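Local coordinates for flavoredoxin (Desulfovibrio vulgaris str. 'Miyazaki F', PDB 2D5M), which binds flavin mononucleotide and serves in electron transport as a flavoprotein of the flavin reductase-like family, at the interface of chains A and B. Sequence-based numbering; all coordinates share one arbitrary frame. Chains: chain A/B, flavoredoxin.

Contact 1: the interface of chains A and B. Residues chain A 73, 76, 162, 171-173; chain B 176, 178-179.
An antiparallel beta bridge between the two copies of strand 170-180 pairs A:Tyr171 with B:Ala179 across the subunit boundary. A:Tyr171 N donates to B:Ala179 O at 2.9 Å, and A:Tyr171 O accepts from B:Leu178 N at 2.8 Å. Two residues further on, A:Ala173 N reaches B:Glu176 O at 2.9 Å. B:Leu178 turns its side chain back over the partner strand: CD1 rests against A:Tyr172 C and A:Ala173 N. The same methyl, B:Leu178 CD1, is also 3.8 Å from A:Arg73 CB, and CD2 lies beside A:Arg73 CB and NH1. The A:Arg73 chain runs past this leucine at about a right angle and bends at chi3 (63°), which carries the guanidinium on to B:Glu176. A:Arg73 NH1 forms a salt bridge to B:Glu176 OE1 at 2.9 Å. The oxygen lies in the guanidinium plane, yet it is met from above the carboxylate plane, the two planes standing 82° apart. Water 1 joins A:Arg73 NH2 to B:Glu176 OE2, spanning the second pair of polar tips; B:Glu176 is poorly ordered, so both the salt bridge and the water link may be mobile. Strand pairing, a leucine plug and an ion pair together tie the 3-10 helix 73-75 and strand 170-180 of one subunit to the partner's strand.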
loop_
_atom_site.group_PDB
_atom_site.type_symbol
_atom_site.label_atom_id
_atom_site.label_comp_id
_atom_site.label_asym_id
_atom_site.label_seq_id
_atom_site.Cartn_x
_atom_site.Cartn_y
_atom_site.Cartn_z
ATOM N N ARG A 73 10.296 10.679 -8.800
ATOM C CA ARG A 73 11.643 10.289 -8.422
ATOM C C ARG A 73 12.542 11.494 -8.196
ATOM O O ARG A 73 13.482 11.377 -7.406
ATOM C CB ARG A 73 12.243 9.370 -9.497
ATOM C CG ARG A 73 12.812 10.085 -10.715
ATOM C CD ARG A 73 13.407 9.089 -11.695
ATOM N NE ARG A 73 12.424 8.198 -12.220
ATOM C CZ ARG A 73 12.651 7.038 -12.853
ATOM N NH1 ARG A 73 13.893 6.610 -13.023
ATOM N NH2 ARG A 73 11.590 6.352 -13.290
ATOM N N VAL A 76 12.732 12.212 -4.390
ATOM C CA VAL A 76 12.967 11.126 -3.457
ATOM C C VAL A 76 13.808 11.588 -2.251
ATOM O O VAL A 76 13.500 11.201 -1.118
ATOM C CB VAL A 76 13.595 9.887 -4.148
ATOM C CG1 VAL A 76 15.014 10.116 -4.635
ATOM C CG2 VAL A 76 13.516 8.681 -3.188
ATOM N N VAL A 162 7.198 7.068 -6.154
ATOM C CA VAL A 162 8.211 6.285 -5.465
ATOM C C VAL A 162 7.566 5.144 -4.700
ATOM O O VAL A 162 6.531 5.296 -4.043
ATOM C CB VAL A 162 9.021 7.172 -4.521
ATOM C CG1 VAL A 162 10.058 6.436 -3.711
ATOM C CG2 VAL A 162 9.703 8.332 -5.227
ATOM N N TYR A 171 14.324 2.843 -1.944
ATOM C CA TYR A 171 13.300 3.426 -2.799
ATOM C C TYR A 171 13.492 2.976 -4.242
ATOM O O TYR A 171 14.630 2.976 -4.722
ATOM C CB TYR A 171 13.391 4.933 -2.734
ATOM C CG TYR A 171 13.135 5.562 -1.383
ATOM C CD1 TYR A 171 14.062 6.390 -0.811
ATOM C CD2 TYR A 171 11.959 5.337 -0.695
ATOM C CE1 TYR A 171 13.851 6.985 0.429
ATOM C CE2 TYR A 171 11.720 5.948 0.532
ATOM C CZ TYR A 171 12.665 6.774 1.080
ATOM O OH TYR A 171 12.372 7.344 2.274
ATOM N N TYR A 172 12.392 2.681 -4.900
ATOM C CA TYR A 172 12.326 2.194 -6.278
ATOM C C TYR A 172 11.316 2.976 -7.081
ATOM O O TYR A 172 10.354 3.517 -6.551
ATOM C CB TYR A 172 11.948 0.673 -6.302
ATOM C CG TYR A 172 13.135 -0.184 -5.922
ATOM C CD1 TYR A 172 13.883 -0.800 -6.887
ATOM C CD2 TYR A 172 13.510 -0.359 -4.602
ATOM C CE1 TYR A 172 14.972 -1.571 -6.546
ATOM C CE2 TYR A 172 14.596 -1.085 -4.242
ATOM C CZ TYR A 172 15.343 -1.708 -5.231
ATOM O OH TYR A 172 16.433 -2.444 -4.867
ATOM N N ALA A 173 11.500 3.046 -8.410
ATOM C CA ALA A 173 10.549 3.554 -9.356
ATOM C C ALA A 173 9.564 2.467 -9.790
ATOM O O ALA A 173 9.829 1.271 -9.607
ATOM C CB ALA A 173 11.239 4.110 -10.599
ATOM N N GLU B 176 13.505 0.591 -11.455
ATOM C CA GLU B 176 14.875 0.645 -10.959
ATOM C C GLU B 176 14.995 1.253 -9.563
ATOM O O GLU B 176 14.188 2.057 -9.113
ATOM C CB GLU B 176 15.768 1.434 -11.928
ATOM C CG GLU B 176 15.178 2.841 -12.000
ATOM C CD GLU B 176 14.382 3.047 -13.295
ATOM O OE1 GLU B 176 14.843 3.998 -13.991
ATOM O OE2 GLU B 176 13.385 2.309 -13.552
ATOM N N LEU B 178 16.261 3.713 -6.895
ATOM C CA LEU B 178 16.439 5.128 -6.824
ATOM C C LEU B 178 17.417 5.593 -5.765
ATOM O O LEU B 178 18.276 6.446 -6.040
ATOM C CB LEU B 178 15.113 5.845 -6.603
ATOM C CG LEU B 178 14.069 5.618 -7.718
ATOM C CD1 LEU B 178 12.805 6.312 -7.262
ATOM C CD2 LEU B 178 14.551 6.088 -9.065
ATOM N N ALA B 179 17.256 5.149 -4.535
ATOM C CA ALA B 179 17.991 5.732 -3.414
ATOM C C ALA B 179 17.780 4.913 -2.160
ATOM O O ALA B 179 16.881 4.101 -2.103
ATOM C CB ALA B 179 17.550 7.191 -3.168
HETATM O O HOH W 1 10.949 3.546 -14.478
#

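Contact 2: the interface of chains A and B. Residues chain A 180-185; chain B 77, 80, 84, 171.
B:Asp80, on helix 76-82, points its carboxylate at the backbone N-H groups of A:Phe182, A:Ser183 and A:Gly185, in the turn that follows strand 170-180. B:Asp80 CB packs on A:Gly185 CA at 4.0 Å. CG, anti to the backbone N (chi1 -164°), brings both oxygens up to that turn. B:Asp80 OD1 takes A:Phe182 N on its syn lone pair at 2.8 Å, and B:Tyr171 OH, from its own subunit, reaches the anti side of OD1 at 2.6 Å, somewhat out of the carboxylate plane. B:Asp80 OD2 receives A:Ser183 N on the syn lone pair at 2.9 Å and A:Gly185 N on the anti lone pair at 2.8 Å. Donors on both oxygens thus grip the group and should fix its rotation, and they would be expected to stabilise a negative charge. The tyrosine that steadies OD1 also offers its ring face to A:Ala181 CB, which sits 3.9 Å from the B:Tyr171 ring centroid. One helical turn before the aspartate, B:Arg77 approaches A:Ala184 O side-on, NE at 2.9 Å and NH2 at 3.2 Å, with the oxygen in the guanidinium plane; this arginine is poorly ordered. B:Ile84 CD1 backs the turn at A:Phe182 CA. The site fastens the C-terminal segment of one subunit onto the helix of the other.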
loop_
_atom_site.group_PDB
_atom_site.type_symbol
_atom_site.label_atom_id
_atom_site.label_comp_id
_atom_site.label_asym_id
_atom_site.label_seq_id
_atom_site.Cartn_x
_atom_site.Cartn_y
_atom_site.Cartn_z
ATOM N N LYS A 180 -3.891 -5.478 -18.162
ATOM C CA LYS A 180 -5.122 -4.849 -17.733
ATOM C C LYS A 180 -5.802 -5.651 -16.618
ATOM O O LYS A 180 -5.927 -6.882 -16.689
ATOM C CB LYS A 180 -6.045 -4.721 -18.936
ATOM C CG LYS A 180 -5.566 -3.820 -20.058
ATOM C CD LYS A 180 -6.547 -3.830 -21.194
ATOM C CE LYS A 180 -7.921 -3.293 -20.834
ATOM N NZ LYS A 180 -8.880 -3.345 -21.970
ATOM N N ALA A 181 -6.229 -4.957 -15.559
ATOM C CA ALA A 181 -6.943 -5.569 -14.462
ATOM C C ALA A 181 -8.403 -5.803 -14.829
ATOM O O ALA A 181 -8.968 -5.113 -15.662
ATOM C CB ALA A 181 -6.822 -4.706 -13.190
ATOM N N PHE A 182 -8.990 -6.796 -14.167
ATOM C CA PHE A 182 -10.357 -7.216 -14.459
ATOM C C PHE A 182 -10.509 -7.552 -15.919
ATOM O O PHE A 182 -11.463 -7.221 -16.585
ATOM C CB PHE A 182 -11.418 -6.203 -14.002
ATOM C CG PHE A 182 -11.241 -5.763 -12.560
ATOM C CD1 PHE A 182 -10.557 -4.626 -12.258
ATOM C CD2 PHE A 182 -11.731 -6.494 -11.477
ATOM C CE1 PHE A 182 -10.350 -4.253 -10.953
ATOM C CE2 PHE A 182 -11.518 -6.123 -10.151
ATOM C CZ PHE A 182 -10.819 -4.976 -9.892
ATOM N N SER A 183 -9.471 -8.212 -16.470
ATOM C CA SER A 183 -9.341 -8.442 -17.891
ATOM C C SER A 183 -8.348 -9.540 -18.208
ATOM O O SER A 183 -8.669 -10.559 -18.816
ATOM C CB SER A 183 -8.952 -7.138 -18.604
ATOM O OG SER A 183 -8.819 -7.365 -20.018
ATOM N N ALA A 184 -7.118 -9.372 -17.724
ATOM C CA ALA A 184 -6.049 -10.317 -17.982
ATOM C C ALA A 184 -6.420 -11.724 -17.543
ATOM O O ALA A 184 -6.069 -12.726 -18.179
ATOM C CB ALA A 184 -4.773 -9.860 -17.273
ATOM N N GLY A 185 -7.131 -11.865 -16.443
ATOM C CA GLY A 185 -7.504 -13.149 -15.902
ATOM C C GLY A 185 -8.598 -13.866 -16.634
ATOM O O GLY A 185 -8.672 -15.079 -16.549
ATOM N N ARG B 77 -1.762 -12.751 -14.659
ATOM C CA ARG B 77 -3.073 -13.183 -15.108
ATOM C C ARG B 77 -3.766 -14.031 -14.050
ATOM O O ARG B 77 -4.978 -13.943 -13.821
ATOM C CB ARG B 77 -2.939 -13.956 -16.416
ATOM C CG ARG B 77 -2.404 -13.103 -17.587
ATOM C CD ARG B 77 -2.386 -13.851 -18.895
ATOM N NE ARG B 77 -3.760 -13.908 -19.418
ATOM C CZ ARG B 77 -4.197 -14.539 -20.498
ATOM N NH1 ARG B 77 -3.391 -15.214 -21.294
ATOM N NH2 ARG B 77 -5.493 -14.490 -20.810
ATOM N N ASP B 80 -5.091 -11.800 -11.337
ATOM C CA ASP B 80 -6.307 -11.146 -11.820
ATOM C C ASP B 80 -7.499 -12.097 -11.773
ATOM O O ASP B 80 -8.593 -11.709 -11.322
ATOM C CB ASP B 80 -6.051 -10.590 -13.209
ATOM C CG ASP B 80 -7.096 -9.574 -13.642
ATOM O OD1 ASP B 80 -7.289 -8.582 -12.871
ATOM O OD2 ASP B 80 -7.680 -9.738 -14.737
ATOM N N ILE B 84 -11.359 -11.823 -9.961
ATOM C CA ILE B 84 -12.585 -11.775 -10.741
ATOM C C ILE B 84 -13.582 -12.809 -10.278
ATOM O O ILE B 84 -14.765 -12.535 -10.163
ATOM C CB ILE B 84 -12.252 -11.953 -12.234
ATOM C CG1 ILE B 84 -11.382 -10.841 -12.787
ATOM C CG2 ILE B 84 -13.564 -12.137 -13.046
ATOM C CD1 ILE B 84 -10.781 -11.108 -14.158
ATOM N N TYR B 171 -1.960 -3.129 -14.262
ATOM C CA TYR B 171 -0.875 -3.713 -13.488
ATOM C C TYR B 171 0.474 -3.299 -14.063
ATOM O O TYR B 171 0.635 -3.329 -15.287
ATOM C CB TYR B 171 -0.988 -5.219 -13.525
ATOM C CG TYR B 171 -2.233 -5.814 -12.907
ATOM C CD1 TYR B 171 -3.044 -6.644 -13.631
ATOM C CD2 TYR B 171 -2.581 -5.554 -11.596
ATOM C CE1 TYR B 171 -4.194 -7.208 -13.087
ATOM C CE2 TYR B 171 -3.712 -6.134 -11.028
ATOM C CZ TYR B 171 -4.504 -6.963 -11.776
ATOM O OH TYR B 171 -5.588 -7.501 -11.167
#

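Contact 3: the interface of chains A and B. Residues chain A 17, 70, 116, 156, 159, 161-163, 174; chain B 11-13, 163, 165.
The torsions of B:Tyr12 (chi1 -53°, CG anti to the carbonyl carbon) and of A:Ile156 (chi1 -165°, CG1 anti to the backbone N) bring an aromatic face and an aliphatic branch together. A:Ile156 CG1 lies over the centre of the B:Tyr12 ring, 3.9 Å from its centroid, in a CH-pi contact, and its CD1 carries on over the CD1 side of the ring, 3.6 Å from B:Tyr12 CD1. The extended side chain of A:Met116 comes at about a right angle to the CD2-CE2 edge of the ring, offset toward the side away from A:Ile156, placing SD 3.7 Å from B:Tyr12 CE2; its methyl CE continues to B:Ala11 CA. At the root of the tyrosine, A:Pro161 CG packs on B:Tyr12 CB at 3.8 Å, while A:Ile70 CD1 and A:Phe17 CE2 border its backbone carbonyl O. The tyrosine is inserted among residues from several elements of chain A, helix 156-159 and strands 17-22, 65-70 and 116-126 among them. B:Pro13, which follows a cis peptide bond, continues the segment: its CD faces A:Val162 O and its CG lies beside A:Ile163 CG1. The patch is held by apolar packing, and B:Tyr12 gives it much of its buried surface. Beside the proline, equivalent isoleucines of the two subunits meet tip to tip, and A:Val174 CG2 lies 4.0 Å from B:Ile163 CD1. The carbons A:Ile163 CD1 and B:Ile163 CD1 stand 3.5 Å apart, a close approach for two methyl groups.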
loop_
_atom_site.group_PDB
_atom_site.type_symbol
_atom_site.label_atom_id
_atom_site.label_comp_id
_atom_site.label_asym_id
_atom_site.label_seq_id
_atom_site.Cartn_x
_atom_site.Cartn_y
_atom_site.Cartn_z
ATOM N N PHE A 17 3.972 8.097 0.915
ATOM C CA PHE A 17 3.073 9.229 0.979
ATOM C C PHE A 17 3.676 10.350 1.822
ATOM O O PHE A 17 4.102 10.115 2.927
ATOM C CB PHE A 17 1.769 8.791 1.633
ATOM C CG PHE A 17 0.930 7.798 0.801
ATOM C CD1 PHE A 17 -0.029 7.032 1.463
ATOM C CD2 PHE A 17 1.058 7.626 -0.578
ATOM C CE1 PHE A 17 -0.878 6.162 0.823
ATOM C CE2 PHE A 17 0.171 6.736 -1.231
ATOM C CZ PHE A 17 -0.796 6.020 -0.558
ATOM N N ILE A 70 2.228 12.763 -3.532
ATOM C CA ILE A 70 2.973 11.597 -4.018
ATOM C C ILE A 70 4.210 12.113 -4.760
ATOM O O ILE A 70 4.067 12.785 -5.763
ATOM C CB ILE A 70 2.072 10.732 -4.880
ATOM C CG1 ILE A 70 0.915 10.203 -4.016
ATOM C CG2 ILE A 70 2.835 9.608 -5.532
ATOM C CD1 ILE A 70 -0.025 9.213 -4.505
ATOM N N MET A 116 1.085 14.677 -7.984
ATOM C CA MET A 116 -0.230 14.204 -7.544
ATOM C C MET A 116 -0.414 14.544 -6.056
ATOM O O MET A 116 0.475 14.330 -5.244
ATOM C CB MET A 116 -0.334 12.716 -7.749
ATOM C CG MET A 116 -1.605 12.050 -7.329
ATOM S SD MET A 116 -1.533 10.398 -8.085
ATOM C CE MET A 116 -3.083 9.829 -7.516
ATOM N N ILE A 156 0.620 6.448 -14.781
ATOM C CA ILE A 156 1.486 6.223 -13.651
ATOM C C ILE A 156 2.962 6.414 -13.964
ATOM O O ILE A 156 3.738 6.824 -13.101
ATOM C CB ILE A 156 1.255 4.790 -13.073
ATOM C CG1 ILE A 156 1.878 4.650 -11.682
ATOM C CG2 ILE A 156 1.682 3.731 -14.055
ATOM C CD1 ILE A 156 1.485 3.364 -11.027
ATOM N N VAL A 159 3.415 10.234 -13.740
ATOM C CA VAL A 159 3.441 10.572 -12.316
ATOM C C VAL A 159 4.783 10.174 -11.694
ATOM O O VAL A 159 5.416 10.924 -10.926
ATOM C CB VAL A 159 2.257 9.946 -11.573
ATOM C CG1 VAL A 159 2.348 10.200 -10.086
ATOM C CG2 VAL A 159 0.947 10.509 -12.112
ATOM N N PRO A 161 5.711 7.720 -9.430
ATOM C CA PRO A 161 5.726 7.685 -7.959
ATOM C C PRO A 161 6.818 6.782 -7.385
ATOM O O PRO A 161 7.312 5.858 -8.027
ATOM C CB PRO A 161 4.351 7.069 -7.642
ATOM C CG PRO A 161 4.088 6.138 -8.785
ATOM C CD PRO A 161 4.636 6.863 -9.987
ATOM N N VAL A 162 7.198 7.068 -6.154
ATOM C CA VAL A 162 8.211 6.285 -5.465
ATOM C C VAL A 162 7.566 5.144 -4.700
ATOM O O VAL A 162 6.531 5.296 -4.043
ATOM C CB VAL A 162 9.021 7.172 -4.521
ATOM C CG1 VAL A 162 10.058 6.436 -3.711
ATOM C CG2 VAL A 162 9.703 8.332 -5.227
ATOM N N ILE A 163 8.220 4.007 -4.721
ATOM C CA ILE A 163 7.912 2.829 -3.981
ATOM C C ILE A 163 8.908 2.640 -2.840
ATOM O O ILE A 163 10.108 2.770 -3.072
ATOM C CB ILE A 163 7.942 1.512 -4.850
ATOM C CG1 ILE A 163 6.922 1.631 -5.998
ATOM C CG2 ILE A 163 7.753 0.252 -4.126
ATOM C CD1 ILE A 163 7.329 0.659 -7.087
ATOM N N VAL A 174 8.480 2.900 -10.357
ATOM C CA VAL A 174 7.550 2.043 -11.094
ATOM C C VAL A 174 8.139 1.769 -12.461
ATOM O O VAL A 174 8.685 2.636 -13.117
ATOM C CB VAL A 174 6.136 2.683 -11.224
ATOM C CG1 VAL A 174 5.234 1.814 -12.059
ATOM C CG2 VAL A 174 5.531 2.941 -9.867
ATOM N N ALA B 11 -4.522 6.408 -5.837
ATOM C CA ALA B 11 -3.245 6.573 -5.191
ATOM C C ALA B 11 -2.282 5.557 -5.779
ATOM O O ALA B 11 -2.742 4.540 -6.319
ATOM C CB ALA B 11 -3.334 6.410 -3.690
ATOM N N TYR B 12 -0.976 5.818 -5.680
ATOM C CA TYR B 12 0.016 4.895 -6.204
ATOM C C TYR B 12 1.189 4.832 -5.223
ATOM O O TYR B 12 1.506 5.877 -4.614
ATOM C CB TYR B 12 0.640 5.359 -7.493
ATOM C CG TYR B 12 -0.299 5.733 -8.594
ATOM C CD1 TYR B 12 -1.214 4.799 -9.126
ATOM C CD2 TYR B 12 -0.308 6.993 -9.118
ATOM C CE1 TYR B 12 -2.075 5.142 -10.125
ATOM C CE2 TYR B 12 -1.153 7.325 -10.162
ATOM C CZ TYR B 12 -2.030 6.422 -10.666
ATOM O OH TYR B 12 -2.887 6.781 -11.687
ATOM N N PRO B 13 1.877 3.708 -5.123
ATOM C CA PRO B 13 1.451 2.390 -5.606
ATOM C C PRO B 13 0.331 1.869 -4.722
ATOM O O PRO B 13 0.155 2.314 -3.603
ATOM C CB PRO B 13 2.702 1.530 -5.402
ATOM C CG PRO B 13 3.283 2.119 -4.154
ATOM C CD PRO B 13 3.122 3.606 -4.333
ATOM N N ILE B 163 2.311 -4.250 -9.083
ATOM C CA ILE B 163 1.699 -3.051 -8.617
ATOM C C ILE B 163 0.339 -2.853 -9.280
ATOM O O ILE B 163 0.243 -3.009 -10.496
ATOM C CB ILE B 163 2.552 -1.754 -8.905
ATOM C CG1 ILE B 163 3.927 -1.882 -8.222
ATOM C CG2 ILE B 163 1.925 -0.476 -8.560
ATOM C CD1 ILE B 163 4.885 -0.941 -8.923
ATOM N N ALA B 165 -2.610 -0.189 -10.370
ATOM C CA ALA B 165 -3.010 1.196 -10.626
ATOM C C ALA B 165 -4.537 1.246 -10.595
ATOM O O ALA B 165 -5.176 0.787 -11.572
ATOM C CB ALA B 165 -2.464 1.659 -11.965
#

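Contact 1 and contact 3 are neighbours, their C-alpha centres about 11 Å apart, and A:Val162, at the start of strand 162-165, belongs to both. Contact 2 lies farther off, about 26 Å from contact 1 and 19 Å from contact 3. Strand 170-180 nevertheless enters all three, so a long strand carries chain A from the apolar middle to its C-terminal anchorage on chain B. Because the interface is two-fold symmetric, every patch recurs with the chains exchanged. These reciprocal contacts are consistent with a stable dimer, though the structure alone does not prove one in solution.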